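Local structure of lactaldehyde dehydrogenase (Methanocaldococcus jannaschii, 3PQA) at residues F268-Q273 with P316-E321; K339-G344 with P353-V358; A349-T354 with A371-I376. The protein oxidises lactaldehyde to lactate in the biosynthesis of coenzyme F420, working as a homotetramer that prefers NAD to NADP. One frame throughout, in Å; residues are numbered along the deposited sequence.

In the fold
All three contacts lie in the catalytic domain of the aldehyde dehydrogenase fold. Contacts 2 and 3 share Pro353 and Thr354: strand 350-357 pairs antiparallel with 339-342 on one side and parallel with 373-379 on the other. Contact 3 is buried, with few polar side-chain atoms; contact 2 is partly exposed, and a water bridges a lysine and a glutamate there. Contact 1, also buried, joins loops rather than strands and depends on one glutamine amide and a water. It meets the others through Phe268, which packs on Pro353 and Pro372, and through the probable hydrogen bond from Leu317 N to Ala349 O, 2.9 Å long.

Contact 1. Residues F268-Q273 with P316-E321; sequences FIYAGQ and PLISVE
Leu317 lays CD2 over one face of the Gln273 carboxamide, 3.8 Å from CD, and on the other side the rim of the Tyr270 ring lies over the NE2 end. Tyr270 in turn receives Gln273 NE2 on a ring face, 3.4 Å above the plane and displaced toward the rim. At the oxygen end, Ile318 N donates to Gln273 OE1 at 2.9 Å. It comes from slightly outside the carbonyl plane, with a bent N-H...O angle of 133°. At the nitrogen end, NE2 gives a weak bond to Tyr270 O, 3.4 Å away, and donates to water 1 at 2.9 Å; the water passes the link on to Pro316 O. Both ends of the amide are thus bonded, which fixes its rotation. Glutamine suits the site because its chain, extended beyond CG, carries a donor and an acceptor across to the facing backbone.

Tyr270, Ala271 and Gly272 all have positive phi and form a left-handed turn after helix 256-268, in the loop that leads to Cys275, by similarity an active-site residue. The side chain of Gln273 is about 9 Å from that of Cys275, and Gln273 O is bonded to Asn141 ND2.

Small Ala271 leaves room for Leu317, its CB touching CD2 at 3.8 Å. Its chi1 of -166° swings the Tyr270 ring away from the backbone N and out toward Ile318, whose CD1 comes 4.0 Å from Tyr270 OH; that hydroxyl is hydrogen-bonded to Ala84 O, and Lys86 makes a cation-pi contact with the ring.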
loop_
_atom_site.group_PDB
_atom_site.type_symbol
_atom_site.label_atom_id
_atom_site.label_comp_id
_atom_site.label_asym_id
_atom_site.label_seq_id
_atom_site.Cartn_x
_atom_site.Cartn_y
_atom_site.Cartn_z
ATOM N N PHE B 268 1.450 -36.744 -6.096
ATOM C CA PHE B 268 1.080 -37.463 -7.318
ATOM C C PHE B 268 0.320 -36.688 -8.383
ATOM O O PHE B 268 0.207 -37.159 -9.511
ATOM C CB PHE B 268 0.412 -38.800 -6.974
ATOM C CG PHE B 268 1.283 -39.692 -6.117
ATOM C CD1 PHE B 268 2.531 -40.118 -6.577
ATOM C CD2 PHE B 268 0.878 -40.065 -4.840
ATOM C CE1 PHE B 268 3.355 -40.921 -5.796
ATOM C CE2 PHE B 268 1.692 -40.885 -4.043
ATOM C CZ PHE B 268 2.941 -41.310 -4.532
ATOM N N ILE B 269 -0.174 -35.497 -8.052
ATOM C CA ILE B 269 -0.677 -34.587 -9.084
ATOM C C ILE B 269 0.348 -34.438 -10.221
ATOM O O ILE B 269 1.545 -34.257 -9.971
ATOM C CB ILE B 269 -1.051 -33.203 -8.484
ATOM C CG1 ILE B 269 -2.417 -33.276 -7.796
ATOM C CG2 ILE B 269 -1.041 -32.079 -9.558
ATOM C CD1 ILE B 269 -3.610 -33.407 -8.749
ATOM N N TYR B 270 -0.157 -34.507 -11.457
ATOM C CA TYR B 270 0.645 -34.476 -12.691
ATOM C C TYR B 270 1.904 -35.352 -12.615
ATOM O O TYR B 270 2.972 -34.987 -13.107
ATOM C CB TYR B 270 0.933 -33.025 -13.157
ATOM C CG TYR B 270 1.471 -32.939 -14.587
ATOM C CD1 TYR B 270 0.880 -33.666 -15.627
ATOM C CD2 TYR B 270 2.568 -32.147 -14.889
ATOM C CE1 TYR B 270 1.373 -33.589 -16.935
ATOM C CE2 TYR B 270 3.076 -32.070 -16.193
ATOM C CZ TYR B 270 2.468 -32.786 -17.209
ATOM O OH TYR B 270 2.980 -32.713 -18.492
ATOM N N ALA B 271 1.749 -36.534 -12.016
ATOM C CA ALA B 271 2.841 -37.523 -11.909
ATOM C C ALA B 271 4.098 -36.944 -11.247
ATOM O O ALA B 271 5.219 -37.339 -11.558
ATOM C CB ALA B 271 3.161 -38.128 -13.293
ATOM N N GLY B 272 3.911 -35.970 -10.353
ATOM C CA GLY B 272 5.025 -35.318 -9.673
ATOM C C GLY B 272 5.827 -34.324 -10.511
ATOM O O GLY B 272 6.895 -33.868 -10.083
ATOM N N GLN B 273 5.326 -33.977 -11.701
ATOM C CA GLN B 273 6.045 -33.064 -12.595
ATOM C C GLN B 273 5.627 -31.615 -12.329
ATOM O O GLN B 273 5.237 -30.885 -13.244
ATOM C CB GLN B 273 5.815 -33.428 -14.065
ATOM C CG GLN B 273 6.155 -34.874 -14.376
ATOM C CD GLN B 273 5.819 -35.257 -15.801
ATOM O OE1 GLN B 273 6.720 -35.479 -16.618
ATOM N NE2 GLN B 273 4.533 -35.315 -16.120
ATOM N N PRO B 316 1.324 -40.430 -17.837
ATOM C CA PRO B 316 2.743 -40.695 -18.036
ATOM C C PRO B 316 3.642 -39.492 -17.709
ATOM O O PRO B 316 3.161 -38.348 -17.629
ATOM C CB PRO B 316 2.818 -40.971 -19.532
ATOM C CG PRO B 316 1.765 -40.052 -20.104
ATOM C CD PRO B 316 0.637 -40.107 -19.105
ATOM N N LEU B 317 4.930 -39.766 -17.531
ATOM C CA LEU B 317 5.954 -38.725 -17.540
ATOM C C LEU B 317 6.119 -38.184 -18.963
ATOM O O LEU B 317 5.666 -38.803 -19.930
ATOM C CB LEU B 317 7.280 -39.261 -16.993
ATOM C CG LEU B 317 7.233 -39.785 -15.549
ATOM C CD1 LEU B 317 8.604 -40.277 -15.124
ATOM C CD2 LEU B 317 6.735 -38.693 -14.596
ATOM N N ILE B 318 6.769 -37.030 -19.089
ATOM C CA ILE B 318 6.753 -36.291 -20.351
ATOM C C ILE B 318 7.545 -36.968 -21.475
ATOM O O ILE B 318 7.336 -36.654 -22.646
ATOM C CB ILE B 318 7.244 -34.840 -20.163
ATOM C CG1 ILE B 318 6.825 -33.970 -21.361
ATOM C CG2 ILE B 318 8.761 -34.824 -19.943
ATOM C CD1 ILE B 318 5.294 -33.872 -21.596
ATOM N N SER B 319 8.451 -37.877 -21.117
ATOM C CA SER B 319 9.267 -38.583 -22.106
ATOM C C SER B 319 9.754 -39.913 -21.557
ATOM O O SER B 319 9.877 -40.083 -20.333
ATOM C CB SER B 319 10.474 -37.733 -22.526
ATOM O OG SER B 319 11.470 -37.720 -21.514
ATOM N N VAL B 320 10.031 -40.852 -22.466
ATOM C CA VAL B 320 10.646 -42.126 -22.099
ATOM C C VAL B 320 12.035 -41.882 -21.511
ATOM O O VAL B 320 12.398 -42.503 -20.512
ATOM C CB VAL B 320 10.745 -43.085 -23.314
ATOM C CG1 VAL B 320 11.251 -44.451 -22.878
ATOM C CG2 VAL B 320 9.397 -43.228 -23.964
ATOM N N GLU B 321 12.790 -40.967 -22.130
ATOM C CA GLU B 321 14.127 -40.560 -21.667
ATOM C C GLU B 321 14.117 -40.193 -20.178
ATOM O O GLU B 321 14.953 -40.665 -19.399
ATOM C CB GLU B 321 14.651 -39.366 -22.481
ATOM C CG GLU B 321 16.177 -39.219 -22.457
ATOM C CD GLU B 321 16.692 -37.813 -22.796
ATOM O OE1 GLU B 321 16.140 -37.128 -23.691
ATOM O OE2 GLU B 321 17.690 -37.396 -22.172
HETATM O O HOH W 1 3.722 -35.972 -18.867
#

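Contact 2. Residues K339-G344 with P353-V358; sequences KLLLGG and PTILEV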
loop_
_atom_site.group_PDB
_atom_site.type_symbol
_atom_site.label_atom_id
_atom_site.label_comp_id
_atom_site.label_asym_id
_atom_site.label_seq_id
_atom_site.Cartn_x
_atom_site.Cartn_y
_atom_site.Cartn_z
ATOM N N LYS B 339 14.502 -48.487 1.151
ATOM C CA LYS B 339 13.558 -49.584 1.197
ATOM C C LYS B 339 12.353 -49.267 0.320
ATOM O O LYS B 339 11.629 -48.300 0.575
ATOM C CB LYS B 339 13.128 -49.843 2.646
ATOM C CG LYS B 339 12.143 -50.998 2.829
ATOM C CD LYS B 339 11.680 -51.087 4.273
ATOM C CE LYS B 339 10.599 -52.146 4.462
ATOM N NZ LYS B 339 9.620 -51.672 5.496
ATOM N N LEU B 340 12.147 -50.080 -0.714
ATOM C CA LEU B 340 11.023 -49.892 -1.630
ATOM C C LEU B 340 9.732 -50.365 -0.979
ATOM O O LEU B 340 9.623 -51.521 -0.565
ATOM C CB LEU B 340 11.268 -50.602 -2.973
ATOM C CG LEU B 340 10.220 -50.400 -4.077
ATOM C CD1 LEU B 340 10.175 -48.944 -4.566
ATOM C CD2 LEU B 340 10.458 -51.342 -5.261
ATOM N N LEU B 341 8.761 -49.460 -0.884
ATOM C CA LEU B 341 7.481 -49.747 -0.249
ATOM C C LEU B 341 6.331 -49.907 -1.238
ATOM O O LEU B 341 5.352 -50.591 -0.946
ATOM C CB LEU B 341 7.136 -48.656 0.766
ATOM C CG LEU B 341 8.181 -48.383 1.849
ATOM C CD1 LEU B 341 7.685 -47.288 2.766
ATOM C CD2 LEU B 341 8.522 -49.647 2.644
ATOM N N LEU B 342 6.446 -49.257 -2.394
ATOM C CA LEU B 342 5.426 -49.316 -3.435
ATOM C C LEU B 342 6.031 -48.928 -4.774
ATOM O O LEU B 342 6.899 -48.059 -4.833
ATOM C CB LEU B 342 4.262 -48.362 -3.121
ATOM C CG LEU B 342 3.104 -48.342 -4.125
ATOM C CD1 LEU B 342 2.290 -49.639 -4.034
ATOM C CD2 LEU B 342 2.212 -47.131 -3.945
ATOM N N GLY B 343 5.563 -49.574 -5.840
ATOM C CA GLY B 343 5.859 -49.140 -7.202
ATOM C C GLY B 343 7.248 -49.510 -7.657
ATOM O O GLY B 343 7.649 -50.673 -7.572
ATOM N N GLY B 344 7.988 -48.513 -8.133
ATOM C CA GLY B 344 9.328 -48.715 -8.671
ATOM C C GLY B 344 9.285 -49.419 -10.014
ATOM O O GLY B 344 10.233 -50.114 -10.384
ATOM N N PRO B 353 3.260 -44.770 -9.186
ATOM C CA PRO B 353 3.497 -44.214 -7.853
ATOM C C PRO B 353 4.509 -45.067 -7.077
ATOM O O PRO B 353 4.324 -46.284 -6.918
ATOM C CB PRO B 353 2.104 -44.244 -7.227
ATOM C CG PRO B 353 1.212 -43.922 -8.393
ATOM C CD PRO B 353 1.837 -44.673 -9.563
ATOM N N THR B 354 5.586 -44.417 -6.646
ATOM C CA THR B 354 6.742 -45.086 -6.044
ATOM C C THR B 354 7.063 -44.430 -4.696
ATOM O O THR B 354 7.139 -43.204 -4.586
ATOM C CB THR B 354 7.950 -45.047 -7.011
ATOM O OG1 THR B 354 7.638 -45.821 -8.176
ATOM C CG2 THR B 354 9.215 -45.600 -6.366
ATOM N N ILE B 355 7.217 -45.256 -3.667
ATOM C CA ILE B 355 7.437 -44.769 -2.320
ATOM C C ILE B 355 8.567 -45.587 -1.710
ATOM O O ILE B 355 8.571 -46.812 -1.817
ATOM C CB ILE B 355 6.162 -44.923 -1.468
ATOM C CG1 ILE B 355 4.981 -44.201 -2.131
ATOM C CG2 ILE B 355 6.390 -44.431 -0.026
ATOM C CD1 ILE B 355 3.655 -44.450 -1.453
ATOM N N LEU B 356 9.529 -44.902 -1.102
ATOM C CA LEU B 356 10.628 -45.566 -0.421
ATOM C C LEU B 356 10.825 -44.959 0.951
ATOM O O LEU B 356 10.620 -43.756 1.139
ATOM C CB LEU B 356 11.934 -45.406 -1.203
ATOM C CG LEU B 356 12.070 -46.009 -2.602
ATOM C CD1 LEU B 356 11.576 -45.030 -3.655
ATOM C CD2 LEU B 356 13.518 -46.359 -2.866
ATOM N N GLU B 357 11.226 -45.781 1.918
ATOM C CA GLU B 357 11.732 -45.235 3.162
ATOM C C GLU B 357 13.241 -45.145 3.028
ATOM O O GLU B 357 13.887 -46.114 2.624
ATOM C CB GLU B 357 11.349 -46.064 4.393
ATOM C CG GLU B 357 12.050 -45.520 5.638
ATOM C CD GLU B 357 11.504 -46.022 6.963
ATOM O OE1 GLU B 357 10.544 -46.815 6.979
ATOM O OE2 GLU B 357 12.046 -45.581 7.999
ATOM N N VAL B 358 13.791 -43.970 3.327
ATOM C CA VAL B 358 15.226 -43.727 3.170
ATOM C C VAL B 358 15.796 -42.965 4.368
ATOM O O VAL B 358 15.037 -42.500 5.231
ATOM C CB VAL B 358 15.535 -42.951 1.852
ATOM C CG1 VAL B 358 14.889 -43.631 0.640
ATOM C CG2 VAL B 358 15.060 -41.497 1.946
HETATM O O HOH W 2 9.110 -48.908 6.291
#
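Leu342 and Ile355 lean across each other on one face of the sheet, CD2 of the first 3.9 Å from CD1 of the second, and the same CD2 reaches Pro353. Lys339 and Glu357 share that face at the exposed end: both start with CG opposite the backbone N, Glu357 staying extended and Lys339 bending at its last torsion. The charged groups, too far apart to touch, are bridged by water 2, which accepts from Lys339 NZ and donates to Glu357 OE1 at 2.6 Å. Leu340 and Leu356 occupy the opposite face, CD1 4.0 Å from CG.

Between these pairs the antiparallel register slips by one residue in a classic beta bulge. Leu341 N and Leu342 N both donate to Ile355 O, at 2.8 and 3.3 Å, and the extra residue turns Leu341 toward strand 354-357, its CD1 4.2 Å from Glu357 CB. Past the strand, Gly343 has positive phi and no side chain to collide with Pro353 O, and the chain curls so that Gly344 N donates to Thr354 OG1 at 2.7 Å.

Helix 288-300 packs on the face of Leu342 and Ile355, Ile292 also reaching Leu341. On the far edge of strand 350-357 runs strand 373-379, whose Arg378 makes a salt bridge to Glu357.

Contact 3. Residues A349-T354 with A371-I376; sequences ALFYPT and APVIPI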
loop_
_atom_site.group_PDB
_atom_site.type_symbol
_atom_site.label_atom_id
_atom_site.label_comp_id
_atom_site.label_asym_id
_atom_site.label_seq_id
_atom_site.Cartn_x
_atom_site.Cartn_y
_atom_site.Cartn_z
ATOM N N ALA B 349 6.952 -44.526 -20.757
ATOM C CA ALA B 349 7.015 -43.303 -19.957
ATOM C C ALA B 349 6.043 -43.302 -18.767
ATOM O O ALA B 349 6.078 -42.387 -17.929
ATOM C CB ALA B 349 6.806 -42.075 -20.840
ATOM N N LEU B 350 5.181 -44.315 -18.693
ATOM C CA LEU B 350 4.214 -44.415 -17.605
ATOM C C LEU B 350 4.906 -44.918 -16.334
ATOM O O LEU B 350 5.270 -46.096 -16.220
ATOM C CB LEU B 350 3.013 -45.287 -17.997
ATOM C CG LEU B 350 1.787 -45.269 -17.076
ATOM C CD1 LEU B 350 1.167 -43.865 -16.990
ATOM C CD2 LEU B 350 0.734 -46.278 -17.531
ATOM N N PHE B 351 5.109 -44.007 -15.388
ATOM C CA PHE B 351 5.831 -44.332 -14.167
ATOM C C PHE B 351 4.863 -44.457 -13.003
ATOM O O PHE B 351 4.108 -43.524 -12.707
ATOM C CB PHE B 351 6.912 -43.292 -13.865
ATOM C CG PHE B 351 8.097 -43.858 -13.137
ATOM C CD1 PHE B 351 8.012 -44.176 -11.786
ATOM C CD2 PHE B 351 9.289 -44.105 -13.816
ATOM C CE1 PHE B 351 9.092 -44.711 -11.108
ATOM C CE2 PHE B 351 10.379 -44.664 -13.154
ATOM C CZ PHE B 351 10.283 -44.963 -11.790
ATOM N N TYR B 352 4.899 -45.603 -12.326
ATOM C CA TYR B 352 3.920 -45.869 -11.276
ATOM C C TYR B 352 4.283 -45.183 -9.960
ATOM O O TYR B 352 5.471 -45.006 -9.660
ATOM C CB TYR B 352 3.723 -47.390 -11.110
ATOM C CG TYR B 352 2.976 -47.955 -12.294
ATOM C CD1 TYR B 352 3.625 -48.163 -13.515
ATOM C CD2 TYR B 352 1.615 -48.220 -12.214
ATOM C CE1 TYR B 352 2.933 -48.636 -14.622
ATOM C CE2 TYR B 352 0.912 -48.703 -13.312
ATOM C CZ TYR B 352 1.577 -48.899 -14.516
ATOM O OH TYR B 352 0.894 -49.383 -15.609
ATOM N N PRO B 353 3.260 -44.770 -9.186
ATOM C CA PRO B 353 3.497 -44.214 -7.853
ATOM C C PRO B 353 4.509 -45.067 -7.077
ATOM O O PRO B 353 4.324 -46.284 -6.918
ATOM C CB PRO B 353 2.104 -44.244 -7.227
ATOM C CG PRO B 353 1.212 -43.922 -8.393
ATOM C CD PRO B 353 1.837 -44.673 -9.563
ATOM N N THR B 354 5.586 -44.417 -6.646
ATOM C CA THR B 354 6.742 -45.086 -6.044
ATOM C C THR B 354 7.063 -44.430 -4.696
ATOM O O THR B 354 7.139 -43.204 -4.586
ATOM C CB THR B 354 7.950 -45.047 -7.011
ATOM O OG1 THR B 354 7.638 -45.821 -8.176
ATOM C CG2 THR B 354 9.215 -45.600 -6.366
ATOM N N ALA B 371 8.929 -36.593 -10.800
ATOM C CA ALA B 371 8.404 -37.943 -10.988
ATOM C C ALA B 371 7.614 -38.355 -9.758
ATOM O O ALA B 371 7.768 -37.746 -8.690
ATOM C CB ALA B 371 9.537 -38.920 -11.210
ATOM N N PRO B 372 6.777 -39.401 -9.892
ATOM C CA PRO B 372 5.948 -39.791 -8.749
ATOM C C PRO B 372 6.712 -40.716 -7.798
ATOM O O PRO B 372 6.271 -41.829 -7.518
ATOM C CB PRO B 372 4.779 -40.519 -9.410
ATOM C CG PRO B 372 5.417 -41.169 -10.634
ATOM C CD PRO B 372 6.445 -40.172 -11.112
ATOM N N VAL B 373 7.863 -40.235 -7.333
ATOM C CA VAL B 373 8.792 -40.984 -6.481
ATOM C C VAL B 373 8.980 -40.219 -5.167
ATOM O O VAL B 373 9.538 -39.113 -5.163
ATOM C CB VAL B 373 10.177 -41.166 -7.161
ATOM C CG1 VAL B 373 11.168 -41.829 -6.212
ATOM C CG2 VAL B 373 10.047 -41.953 -8.465
ATOM N N ILE B 374 8.525 -40.824 -4.066
ATOM C CA ILE B 374 8.485 -40.158 -2.768
ATOM C C ILE B 374 9.353 -40.861 -1.718
ATOM O O ILE B 374 9.011 -41.966 -1.266
ATOM C CB ILE B 374 7.040 -40.068 -2.219
ATOM C CG1 ILE B 374 6.054 -39.575 -3.297
ATOM C CG2 ILE B 374 6.999 -39.229 -0.915
ATOM C CD1 ILE B 374 6.392 -38.183 -3.912
ATOM N N PRO B 375 10.470 -40.220 -1.326
ATOM C CA PRO B 375 11.253 -40.693 -0.186
ATOM C C PRO B 375 10.630 -40.210 1.116
ATOM O O PRO B 375 10.210 -39.044 1.224
ATOM C CB PRO B 375 12.610 -40.037 -0.389
ATOM C CG PRO B 375 12.265 -38.734 -1.103
ATOM C CD PRO B 375 11.063 -39.020 -1.954
ATOM N N ILE B 376 10.558 -41.121 2.083
ATOM C CA ILE B 376 10.043 -40.820 3.411
ATOM C C ILE B 376 11.179 -41.085 4.388
ATOM O O ILE B 376 11.805 -42.148 4.328
ATOM C CB ILE B 376 8.834 -41.715 3.771
ATOM C CG1 ILE B 376 7.664 -41.446 2.804
ATOM C CG2 ILE B 376 8.413 -41.481 5.240
ATOM C CD1 ILE B 376 6.513 -42.427 2.902
#
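Thr354 O is approached by two groups of the neighbouring strand: Ile374 N donates to it at 2.8 Å, and Val373 CA makes a longer C-H...O contact at 3.4 Å. Thr354 N answers by donating to Pro372 O, also 2.8 Å away and almost in line with the carbonyl bond, at a C=O...N angle of 172°. One threonine therefore bonds to the residues before and after Val373, the pattern of a parallel beta bridge; here it joins strands 350-357 and 373-379 in the central sheet of the catalytic domain.

The second strand enters this pairing from an inverse gamma turn centred on Pro372, closed by a weak bond from Val373 N to Ala371 O. Proline suits that place: its restricted phi fits the turn, and it has no N-H to leave without a partner. Pro372 CG lies 4.1 Å from Phe351 CD1, and the same CG also comes close to Phe351 O.

A chi1 of 175° puts Val373 CG1 opposite the backbone N and leaves CG2 between Phe351 CE1, 3.9 Å away, and Thr354 CB. Apart from the Thr354 hydroxyl, the side chains meeting here are apolar, and Val326 of helix 320-335 packs on both Phe351 and Val373. Pro353 and Ile374 instead touch Phe268 of helix 256-268. The Thr354 hydroxyl turns back on its own strand, OG1 donating to Tyr352 O at 2.7 Å from 32° out of the carbonyl plane.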